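PDB 2XFV: regulatory protein SWI6 from Saccharomyces cerevisiae, which joins SWI4 or MBP1 in the SBF and MBF complexes that drive cell-cycle-dependent transcription, and is represented here by its amino-terminal domain. Local coordinates for residues 67-72 and 83-88. Numbering follows the deposited sequence.
Sequences YGIAVN and LEKCLQ. With GOL (glycerol), chain E.
Ile69 and Lys85 make the direct apolar contact: their side chains cross at about a right angle, with Ile69 CG2 lying 4.2 Å from Lys85 CG and Ile69 CG1 equally near Lys85 CD. Behind this contact Ile69 packs on Leu37, Leu64 and Ile81, in the core of the Swi6 N-terminal domain. Lys85 leaves helix 83-92 with CG anti to the backbone N (chi1 -180°), then bends at chi2 and chi3, which carries its amine to the polar end of the contact.

No hydrogen bond runs directly between 67-72 and 83-88. A water accepts from Lys85 NZ and donates to Gly68 O at 2.7 Å, while glycerol O2, probably a crystallisation additive, bridges Lys85 NZ (2.9 Å) and Tyr67 O (2.8 Å). Within the helix, Lys85 NZ also donates to Gln88 OE1 from above the carbonyl plane, helping to fix the amine. A methionine in place of Lys85 would probably leave that water and Gln88 OE1 without their shared donor. Gly68 closes helix 57-67 in a Schellman motif. The principle is a lysine of two characters: methylenes pack on an apolar side chain, while the ammonium's charge is probably favourable near a helix C-terminus.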
loop_
_atom_site.group_PDB
_atom_site.type_symbol
_atom_site.label_atom_id
_atom_site.label_comp_id
_atom_site.label_asym_id
_atom_site.label_seq_id
_atom_site.Cartn_x
_atom_site.Cartn_y
_atom_site.Cartn_z
ATOM N N TYR A 67 -3.963 -8.785 15.671
ATOM C CA TYR A 67 -3.847 -7.807 14.585
ATOM C C TYR A 67 -5.046 -6.864 14.497
ATOM O O TYR A 67 -5.096 -5.997 13.625
ATOM C CB TYR A 67 -3.603 -8.505 13.238
ATOM C CG TYR A 67 -2.224 -9.133 13.162
ATOM C CD1 TYR A 67 -1.088 -8.337 13.031
ATOM C CD2 TYR A 67 -2.054 -10.512 13.273
ATOM C CE1 TYR A 67 0.179 -8.894 12.984
ATOM C CE2 TYR A 67 -0.781 -11.088 13.223
ATOM C CZ TYR A 67 0.329 -10.266 13.081
ATOM O OH TYR A 67 1.595 -10.808 13.040
ATOM N N GLY A 68 -6.001 -7.029 15.409
ATOM C CA GLY A 68 -7.160 -6.149 15.467
ATOM C C GLY A 68 -7.970 -6.164 14.185
ATOM O O GLY A 68 -8.381 -5.120 13.669
ATOM N N ILE A 69 -8.198 -7.359 13.658
ATOM C CA ILE A 69 -8.926 -7.508 12.410
ATOM C C ILE A 69 -10.405 -7.808 12.678
ATOM O O ILE A 69 -10.735 -8.855 13.235
ATOM C CB ILE A 69 -8.340 -8.677 11.575
ATOM C CG1 ILE A 69 -6.870 -8.396 11.221
ATOM C CG2 ILE A 69 -9.205 -8.938 10.321
ATOM C CD1 ILE A 69 -6.115 -9.622 10.708
ATOM N N ALA A 70 -11.293 -6.893 12.289
ATOM C CA ALA A 70 -12.737 -7.149 12.364
ATOM C C ALA A 70 -13.156 -7.965 11.149
ATOM O O ALA A 70 -12.526 -7.860 10.083
ATOM C CB ALA A 70 -13.516 -5.829 12.397
ATOM N N VAL A 71 -14.219 -8.756 11.291
ATOM C CA VAL A 71 -14.715 -9.572 10.182
ATOM C C VAL A 71 -16.213 -9.390 9.971
ATOM O O VAL A 71 -16.969 -9.166 10.927
ATOM C CB VAL A 71 -14.382 -11.088 10.349
ATOM C CG1 VAL A 71 -12.843 -11.303 10.421
ATOM C CG2 VAL A 71 -15.063 -11.661 11.588
ATOM N N ASN A 72 -16.621 -9.452 8.708
ATOM C CA ASN A 72 -18.020 -9.567 8.347
ATOM C C ASN A 72 -18.347 -11.038 8.123
ATOM O O ASN A 72 -17.478 -11.832 7.729
ATOM C CB ASN A 72 -18.345 -8.748 7.096
ATOM C CG ASN A 72 -18.353 -7.254 7.379
ATOM O OD1 ASN A 72 -19.337 -6.706 7.892
ATOM N ND2 ASN A 72 -17.263 -6.602 7.069
ATOM N N LEU A 83 -12.351 -3.871 2.276
ATOM C CA LEU A 83 -11.336 -3.458 1.302
ATOM C C LEU A 83 -10.157 -2.760 1.970
ATOM O O LEU A 83 -9.000 -3.029 1.653
ATOM C CB LEU A 83 -11.968 -2.504 0.278
ATOM C CG LEU A 83 -11.059 -1.681 -0.652
ATOM C CD1 LEU A 83 -10.308 -2.572 -1.644
ATOM C CD2 LEU A 83 -11.877 -0.621 -1.390
ATOM N N GLU A 84 -10.438 -1.832 2.879
ATOM C CA GLU A 84 -9.339 -1.081 3.502
ATOM C C GLU A 84 -8.439 -1.968 4.355
ATOM O O GLU A 84 -7.222 -1.759 4.409
ATOM C CB GLU A 84 -9.870 0.105 4.307
ATOM C CG GLU A 84 -10.285 1.252 3.388
ATOM C CD GLU A 84 -10.682 2.515 4.125
ATOM O OE1 GLU A 84 -10.190 2.746 5.260
ATOM O OE2 GLU A 84 -11.474 3.287 3.539
ATOM N N LYS A 85 -9.039 -2.952 5.023
ATOM C CA LYS A 85 -8.273 -3.923 5.806
ATOM C C LYS A 85 -7.442 -4.821 4.881
ATOM O O LYS A 85 -6.291 -5.151 5.190
ATOM C CB LYS A 85 -9.209 -4.744 6.723
ATOM C CG LYS A 85 -8.533 -5.816 7.616
ATOM C CD LYS A 85 -7.372 -5.262 8.474
ATOM C CE LYS A 85 -7.826 -4.316 9.605
ATOM N NZ LYS A 85 -6.644 -3.683 10.289
ATOM N N CYS A 86 -8.011 -5.214 3.743
ATOM C CA CYS A 86 -7.235 -5.967 2.762
ATOM C C CYS A 86 -5.993 -5.167 2.351
ATOM O O CYS A 86 -4.877 -5.698 2.349
ATOM C CB CYS A 86 -8.095 -6.323 1.535
ATOM S SG CYS A 86 -7.174 -7.089 0.166
ATOM N N LEU A 87 -6.171 -3.884 2.039
ATOM C CA LEU A 87 -5.020 -3.041 1.668
ATOM C C LEU A 87 -4.005 -2.904 2.813
ATOM O O LEU A 87 -2.787 -2.977 2.598
ATOM C CB LEU A 87 -5.484 -1.659 1.177
ATOM C CG LEU A 87 -6.244 -1.689 -0.161
ATOM C CD1 LEU A 87 -7.177 -0.484 -0.328
ATOM C CD2 LEU A 87 -5.265 -1.782 -1.322
ATOM N N GLN A 88 -4.499 -2.715 4.031
ATOM C CA GLN A 88 -3.615 -2.646 5.191
ATOM C C GLN A 88 -2.762 -3.898 5.364
ATOM O O GLN A 88 -1.563 -3.800 5.662
ATOM C CB GLN A 88 -4.428 -2.411 6.464
ATOM C CG GLN A 88 -4.887 -0.988 6.641
ATOM C CD GLN A 88 -5.724 -0.836 7.881
ATOM O OE1 GLN A 88 -6.586 -1.670 8.158
ATOM N NE2 GLN A 88 -5.471 0.220 8.647
HETATM C C1 GOL E . -2.617 -4.164 12.003
HETATM O O1 GOL E . -1.964 -4.910 13.011
HETATM C C2 GOL E . -3.057 -5.050 10.830
HETATM O O2 GOL E . -4.412 -5.465 10.982
HETATM C C3 GOL E . -2.959 -4.187 9.578
HETATM O O3 GOL E . -3.573 -2.933 9.825
HETATM O O HOH W 1 -6.824 -2.918 13.223
#